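Local coordinates for hypothetical protein (Exiguobacterium sibiricum, PDB 2HKV) that is of unknown function but, as a putative DinB-family member, folds into a helical bundle that binds a nickel ion through three histidines, at residues 3-8 against 95-100; 34-37 against 42-45. All coordinates share one frame; numbering follows the deposited sequence. Where two conformers were deposited one is given.

Overall arrangement
Helix 4-26 begins almost at the N terminus, and its first turn makes interaction 1 with the end of helix 82-98, closing a long loop of mostly helical chain. Interaction 2 lies wholly within that loop: past helix 4-26, residues 34-37 fold back on residues 42-45, the start of helix 43-61, in a short closure over four intervening residues. The two contacts neither cross nor touch. They sit on opposite sides of the chain's centre, about 33 Å apart between centres. One ties two bundle helices together, the other ties a connecting loop to a helix start, and both reach the second subunit.

Interaction 1: residues 3-8 against 95-100; sequences TDWQQA and DRLMAD
Gln6 lies against Leu97 and Met98 where the first turn of helix 4-26 meets the end of helix 82-98, the Gln6 and Leu97 CA atoms being 6.6 Å apart. Its CG stands anti to the carbonyl carbon (chi1 -70°) and the chain runs on extended, which carries the amide across to the other helix. There Gln6 NE2 gives a weak, bent hydrogen bond to Leu97 O, 3.2 Å long with an angle of only 126° at the hydrogen. The other end of the amide is held more firmly: Gln6 OE1 accepts from Thr3 N at 2.7 Å, in a nearly straight bond (168°). In return Gln6 N donates to Thr3 OG1 over 3.1 Å, so the pair forms a capping box. One amide thus ties up the start of its own helix while reaching for a carbonyl in the last turn of another.

Beside this polar link Leu97 supplies apolar packing: its CD1 lies 3.9 Å from Trp5 CZ3, oblique to the indole ring. The other methyl, Leu97 CD2, lies against a backbone carbonyl, 3.8 Å from Gln6 O. Met98, present as selenomethionine, starts away from helix 4-26 but curls back until SE is 4.4 Å from Gln6 CB. An alanine in place of Gln6 would probably leave Thr3 N without its side-chain acceptor and Leu97 O without this donor, and open a gap beside Leu97 and Met98. Leu97 also packs on Leu9, Asp10 and, from helix 114-138, Leu118; Thr115 of the second subunit touches Trp5. Antiparallel helices joined through leucine packing and a capped N terminus fit the four-helix bundle of the DinB superfamily.

Interaction 2: residues 34-37 against 42-45; sequences KRPI and SVYE
A capping box opens helix 43-61, and the loop residues Lys34, Arg35 and Pro36 pack against it. Ser42 is the N-cap: its OG accepts from Glu45 N at 3.1 Å, while Ser42 N donates to Glu45 OE1, meeting it from above the carboxylate plane. The loop adds a backbone bond to this helix start. Val43 N points at Lys34 O, 3.0 Å away and nearly along the C=O axis, and the same oxygen receives a CA-H...O contact from Ser42 CA.

Arg35 reaches over the cap. With its chain bent at chi3 (144°), it brings one guanidinium face onto Ser42 CB, which lies 3.8 Å from Arg35 CZ. At the guanidinium edge Arg35 NH2 forms a salt bridge with Glu45 OE2 (3.1 Å), although the two flat groups are turned 82° apart. Glu45 serves both the cap and the loop, OE1 accepting from Ser42 N and OE2 being the nearer oxygen to Arg35 NH2. Pro36 CD meets Val43 CG2 loosely, and Pro36 also rests on Tyr135 and Leu138 of helix 114-138. This is an N-terminal capping box, with a preceding loop packed on it, at the start of the helix that carries the nickel ligand His49.

Interaction 1: residues 3-8 against 95-100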
ATOM      1  N   THR A   3       9.584   7.170  18.789  1.00 32.54           N
ATOM      2  CA  THR A   3       9.449   5.749  19.067  1.00 31.34           C
ATOM      3  C   THR A   3       9.800   4.889  17.874  1.00 34.81           C
ATOM      4  O   THR A   3       9.934   5.376  16.730  1.00 34.11           O
ATOM      5  CB  THR A   3       7.969   5.449  19.421  1.00 37.26           C
ATOM      6  OG1 THR A   3       7.177   5.730  18.283  1.00 34.85           O
ATOM      7  CG2 THR A   3       7.474   6.310  20.630  1.00 35.40           C
ATOM      8  N   ASP A   4       9.906   3.592  18.118  1.00 33.33           N
ATOM      9  CA  ASP A   4      10.213   2.674  17.036  1.00 34.86           C
ATOM     10  C   ASP A   4       9.134   2.684  15.928  1.00 33.28           C
ATOM     11  O   ASP A   4       9.471   2.637  14.731  1.00 35.54           O
ATOM     12  CB  ASP A   4      10.472   1.275  17.596  1.00 38.42           C
ATOM     13  CG  ASP A   4      11.953   1.069  17.975  1.00 53.19           C
ATOM     14  OD1 ASP A   4      12.584   2.054  18.414  1.00 63.52           O
ATOM     15  OD2 ASP A   4      12.489  -0.057  17.785  1.00 52.19           O
ATOM     16  N   TRP A   5       7.861   2.824  16.294  1.00 32.68           N
ATOM     17  CA  TRP A   5       6.812   2.935  15.265  0.50 30.19           C
ATOM     18  C   TRP A   5       6.891   4.264  14.521  1.00 28.81           C
ATOM     19  O   TRP A   5       6.674   4.306  13.318  1.00 32.18           O
ATOM     20  CB  TRP A   5       5.399   2.701  15.838  0.50 34.02           C
ATOM     21  CG  TRP A   5       4.862   3.771  16.763  0.50 32.40           C
ATOM     22  CD1 TRP A   5       4.950   3.813  18.120  0.50 31.06           C
ATOM     23  CD2 TRP A   5       4.113   4.917  16.383  0.50 33.13           C
ATOM     24  NE1 TRP A   5       4.347   4.956  18.624  0.50 24.58           N
ATOM     25  CE2 TRP A   5       3.793   5.629  17.561  0.50 33.95           C
ATOM     26  CE3 TRP A   5       3.672   5.419  15.148  0.50 32.43           C
ATOM     27  CZ2 TRP A   5       3.043   6.828  17.540  0.50 37.69           C
ATOM     28  CZ3 TRP A   5       2.955   6.595  15.125  0.50 32.05           C
ATOM     29  CH2 TRP A   5       2.634   7.286  16.318  0.50 33.79           C
ATOM     30  N   GLN A   6       7.201   5.382  15.212  1.00 30.70           N
ATOM     31  CA  GLN A   6       7.358   6.659  14.515  1.00 29.58           C
ATOM     32  C   GLN A   6       8.523   6.615  13.543  1.00 34.64           C
ATOM     33  O   GLN A   6       8.438   7.158  12.421  1.00 33.12           O
ATOM     34  CB  GLN A   6       7.581   7.803  15.482  1.00 31.27           C
ATOM     35  CG  GLN A   6       6.311   8.154  16.307  1.00 32.00           C
ATOM     36  CD  GLN A   6       6.545   8.952  17.578  1.00 30.23           C
ATOM     37  OE1 GLN A   6       7.577   8.897  18.220  1.00 37.94           O
ATOM     38  NE2 GLN A   6       5.506   9.663  17.964  1.00 36.35           N
ATOM     39  N   GLN A   7       9.623   5.979  13.975  1.00 31.34           N
ATOM     40  CA  GLN A   7      10.788   5.773  13.107  1.00 32.31           C
ATOM     41  C   GLN A   7      10.422   4.980  11.860  1.00 32.75           C
ATOM     42  O   GLN A   7      10.834   5.321  10.744  1.00 32.08           O
ATOM     43  CB  GLN A   7      11.862   5.021  13.881  1.00 33.79           C
ATOM     44  CG  GLN A   7      13.046   4.662  13.065  1.00 36.51           C
ATOM     45  CD  GLN A   7      14.159   3.910  13.874  1.00 43.76           C
ATOM     46  OE1 GLN A   7      13.915   2.948  14.648  1.00 50.45           O
ATOM     47  NE2 GLN A   7      15.392   4.381  13.701  1.00 59.20           N
ATOM     48  N   ALA A   8       9.631   3.934  12.048  1.00 31.92           N
ATOM     49  CA  ALA A   8       9.201   3.034  10.959  1.00 29.64           C
ATOM     50  C   ALA A   8       8.331   3.784   9.962  1.00 32.12           C
ATOM     51  O   ALA A   8       8.511   3.705   8.742  1.00 31.34           O
ATOM     52  CB  ALA A   8       8.438   1.941  11.519  1.00 32.93           C
ATOM     53  N   ASP A  95       4.723  16.379  10.859  1.00 34.02           N
ATOM     54  CA  ASP A  95       4.462  17.123  12.075  1.00 36.10           C
ATOM     55  C   ASP A  95       3.465  16.403  12.985  1.00 34.49           C
ATOM     56  O   ASP A  95       3.628  16.387  14.200  1.00 33.44           O
ATOM     57  CB  ASP A  95       3.900  18.486  11.712  1.00 38.78           C
ATOM     58  CG  ASP A  95       4.909  19.370  10.967  1.00 47.40           C
ATOM     59  OD1 ASP A  95       6.122  19.003  10.878  1.00 53.69           O
ATOM     60  OD2 ASP A  95       4.472  20.449  10.480  1.00 53.98           O
ATOM     61  N   ARG A  96       2.427  15.814  12.389  1.00 33.75           N
ATOM     62  CA  ARG A  96       1.444  15.030  13.154  1.00 36.77           C
ATOM     63  C   ARG A  96       2.084  13.733  13.700  1.00 39.74           C
ATOM     64  O   ARG A  96       1.766  13.241  14.804  1.00 40.99           O
ATOM     65  CB  ARG A  96       0.206  14.728  12.307  1.00 39.35           C
ATOM     66  CG  ARG A  96      -0.624  15.971  11.899  1.00 39.93           C
ATOM     67  CD  ARG A  96      -0.414  17.137  12.832  1.00 53.30           C
ATOM     68  NE  ARG A  96      -1.091  18.368  12.426  1.00 58.46           N
ATOM     69  CZ  ARG A  96      -0.700  19.212  11.466  1.00 60.80           C
ATOM     70  NH1 ARG A  96       0.358  18.977  10.706  1.00 58.82           N
ATOM     71  NH2 ARG A  96      -1.413  20.314  11.257  1.00 72.00           N
ATOM     72  N   LEU A  97       2.996  13.206  12.917  1.00 40.06           N
ATOM     73  CA  LEU A  97       3.657  11.958  13.255  1.00 41.18           C
ATOM     74  C   LEU A  97       4.351  12.095  14.576  1.00 37.54           C
ATOM     75  O   LEU A  97       4.250  11.226  15.410  1.00 41.25           O
ATOM     76  CB  LEU A  97       4.637  11.561  12.158  1.00 41.06           C
ATOM     77  CG  LEU A  97       5.476  10.280  12.331  1.00 40.83           C
ATOM     78  CD1 LEU A  97       4.559   9.067  12.546  1.00 37.37           C
ATOM     79  CD2 LEU A  97       6.396  10.069  11.143  1.00 38.70           C
HETATM   80  N   MSE A  98       5.002  13.227  14.778  1.00 40.92           N
HETATM   81  CA  MSE A  98       5.822  13.433  15.947  1.00 43.66           C
HETATM   82  C   MSE A  98       5.049  14.003  17.127  1.00 44.49           C
HETATM   83  O   MSE A  98       5.387  13.742  18.259  1.00 45.46           O
HETATM   84  CB  MSE A  98       6.985  14.338  15.581  1.00 46.03           C
HETATM   85  CG  MSE A  98       7.782  13.787  14.409  1.00 48.94           C
HETATM   86 SE   MSE A  98       8.590  11.994  14.756  0.70 59.58          SE
HETATM   87  CE  MSE A  98       9.189  11.501  12.860  1.00 49.81           C
ATOM     88  N   ALA A  99       3.983  14.733  16.863  1.00 47.94           N
ATOM     89  CA  ALA A  99       3.189  15.359  17.915  1.00 53.19           C
ATOM     90  C   ALA A  99       1.941  14.532  18.283  1.00 56.87           C
ATOM     91  O   ALA A  99       1.205  14.060  17.408  1.00 56.13           O
ATOM     92  CB  ALA A  99       2.770  16.706  17.439  1.00 54.01           C
ATOM     93  N   ASP A 100       1.688  14.365  19.579  1.00 60.75           N
ATOM     94  CA  ASP A 100       0.423  13.752  20.037  1.00 63.60           C
ATOM     95  C   ASP A 100      -0.757  14.595  19.539  1.00 64.14           C
ATOM     96  O   ASP A 100      -1.021  15.678  20.103  1.00 67.62           O
ATOM     97  CB  ASP A 100       0.368  13.643  21.585  1.00 64.57           C
ATOM     98  CG  ASP A 100      -1.028  13.273  22.110  1.00 61.66           C
TER

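Interaction 2: residues 34-37 against 42-45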
ATOM      1  N   LYS A  34      -4.968  11.042 -19.875  1.00 40.64           N
ATOM      2  CA  LYS A  34      -5.160   9.646 -20.229  1.00 39.26           C
ATOM      3  C   LYS A  34      -5.796   8.870 -19.058  1.00 38.82           C
ATOM      4  O   LYS A  34      -5.487   9.111 -17.865  1.00 37.41           O
ATOM      5  CB  LYS A  34      -3.822   9.000 -20.656  1.00 41.52           C
ATOM      6  CG  LYS A  34      -3.296   9.441 -22.030  1.00 41.43           C
ATOM      7  CD  LYS A  34      -2.965   8.202 -22.923  1.00 45.10           C
ATOM      8  CE  LYS A  34      -2.285   8.521 -24.287  1.00 43.13           C
ATOM      9  NZ  LYS A  34      -1.411   9.780 -24.385  1.00 26.44           N
ATOM     10  N   ARG A  35      -6.686   7.944 -19.411  1.00 38.07           N
ATOM     11  CA  ARG A  35      -7.318   7.024 -18.447  1.00 39.93           C
ATOM     12  C   ARG A  35      -7.053   5.603 -18.908  1.00 41.31           C
ATOM     13  O   ARG A  35      -7.855   5.044 -19.651  1.00 38.83           O
ATOM     14  CB  ARG A  35      -8.847   7.244 -18.379  1.00 39.89           C
ATOM     15  CG  ARG A  35      -9.223   8.681 -18.092  1.00 43.75           C
ATOM     16  CD  ARG A  35     -10.761   8.912 -18.062  1.00 46.05           C
ATOM     17  NE  ARG A  35     -11.087   9.902 -17.032  1.00 55.59           N
ATOM     18  CZ  ARG A  35     -10.850  11.213 -17.140  1.00 58.64           C
ATOM     19  NH1 ARG A  35     -10.284  11.731 -18.240  1.00 60.76           N
ATOM     20  NH2 ARG A  35     -11.168  12.021 -16.128  1.00 55.14           N
ATOM     21  N   PRO A  36      -5.915   5.024 -18.501  1.00 41.57           N
ATOM     22  CA  PRO A  36      -5.527   3.688 -18.933  1.00 41.05           C
ATOM     23  C   PRO A  36      -6.501   2.592 -18.475  1.00 39.01           C
ATOM     24  O   PRO A  36      -6.531   1.548 -19.082  1.00 43.09           O
ATOM     25  CB  PRO A  36      -4.147   3.481 -18.264  1.00 43.94           C
ATOM     26  CG  PRO A  36      -3.681   4.834 -17.846  1.00 40.09           C
ATOM     27  CD  PRO A  36      -4.927   5.625 -17.588  1.00 40.52           C
ATOM     28  N   ILE A  37      -7.228   2.800 -17.382  1.00 40.03           N
ATOM     29  CA  ILE A  37      -8.261   1.860 -16.942  1.00 44.93           C
ATOM     30  C   ILE A  37      -9.634   2.527 -17.077  1.00 47.90           C
ATOM     31  O   ILE A  37     -10.010   3.359 -16.254  1.00 44.83           O
ATOM     32  CB  ILE A  37      -8.052   1.432 -15.468  1.00 43.47           C
ATOM     33  CG1 ILE A  37      -6.599   1.009 -15.238  1.00 41.38           C
ATOM     34  CG2 ILE A  37      -9.020   0.326 -15.080  1.00 45.55           C
ATOM     35  CD1 ILE A  37      -6.384   0.239 -13.955  1.00 42.92           C
ATOM     36  N   SER A  42      -8.188   9.529 -14.142  1.00 39.70           N
ATOM     37  CA  SER A  42      -7.103   9.783 -15.069  1.00 37.81           C
ATOM     38  C   SER A  42      -5.728   9.813 -14.341  1.00 35.53           C
ATOM     39  O   SER A  42      -5.684   9.801 -13.122  1.00 32.60           O
ATOM     40  CB  SER A  42      -7.324  11.108 -15.786  1.00 34.70           C
ATOM     41  OG  SER A  42      -7.089  12.182 -14.893  1.00 36.74           O
ATOM     42  N   VAL A  43      -4.615   9.807 -15.100  1.00 34.03           N
ATOM     43  CA  VAL A  43      -3.284   9.966 -14.555  1.00 35.39           C
ATOM     44  C   VAL A  43      -3.211  11.202 -13.674  1.00 34.16           C
ATOM     45  O   VAL A  43      -2.710  11.156 -12.533  1.00 32.26           O
ATOM     46  CB  VAL A  43      -2.232  10.133 -15.706  1.00 37.44           C
ATOM     47  CG1 VAL A  43      -0.922  10.545 -15.161  1.00 30.06           C
ATOM     48  CG2 VAL A  43      -2.098   8.866 -16.485  1.00 37.62           C
ATOM     49  N   TYR A  44      -3.721  12.326 -14.192  1.00 36.00           N
ATOM     50  CA  TYR A  44      -3.611  13.549 -13.427  1.00 36.48           C
ATOM     51  C   TYR A  44      -4.447  13.428 -12.142  1.00 32.78           C
ATOM     52  O   TYR A  44      -4.019  13.873 -11.095  1.00 30.66           O
ATOM     53  CB  TYR A  44      -4.047  14.764 -14.242  1.00 36.18           C
ATOM     54  CG  TYR A  44      -4.326  16.009 -13.427  1.00 38.71           C
ATOM     55  CD1 TYR A  44      -3.306  16.785 -12.924  1.00 37.65           C
ATOM     56  CD2 TYR A  44      -5.640  16.412 -13.179  1.00 49.86           C
ATOM     57  CE1 TYR A  44      -3.570  17.918 -12.187  1.00 46.95           C
ATOM     58  CE2 TYR A  44      -5.923  17.548 -12.450  1.00 46.64           C
ATOM     59  CZ  TYR A  44      -4.893  18.307 -11.961  1.00 49.03           C
ATOM     60  OH  TYR A  44      -5.192  19.449 -11.241  1.00 45.93           O
ATOM     61  N   GLU A  45      -5.637  12.859 -12.233  1.00 32.87           N
ATOM     62  CA  GLU A  45      -6.495  12.759 -11.051  1.00 33.51           C
ATOM     63  C   GLU A  45      -5.923  11.819  -9.958  1.00 32.75           C
ATOM     64  O   GLU A  45      -6.041  12.113  -8.786  1.00 33.75           O
ATOM     65  CB  GLU A  45      -7.913  12.333 -11.442  1.00 27.67           C
ATOM     66  CG  GLU A  45      -8.705  13.380 -12.219  1.00 35.11           C
ATOM     67  CD  GLU A  45      -9.976  12.807 -12.890  1.00 41.71           C
ATOM     68  OE1 GLU A  45     -10.209  11.578 -12.873  1.00 46.74           O
ATOM     69  OE2 GLU A  45     -10.754  13.603 -13.490  1.00 50.06           O
TER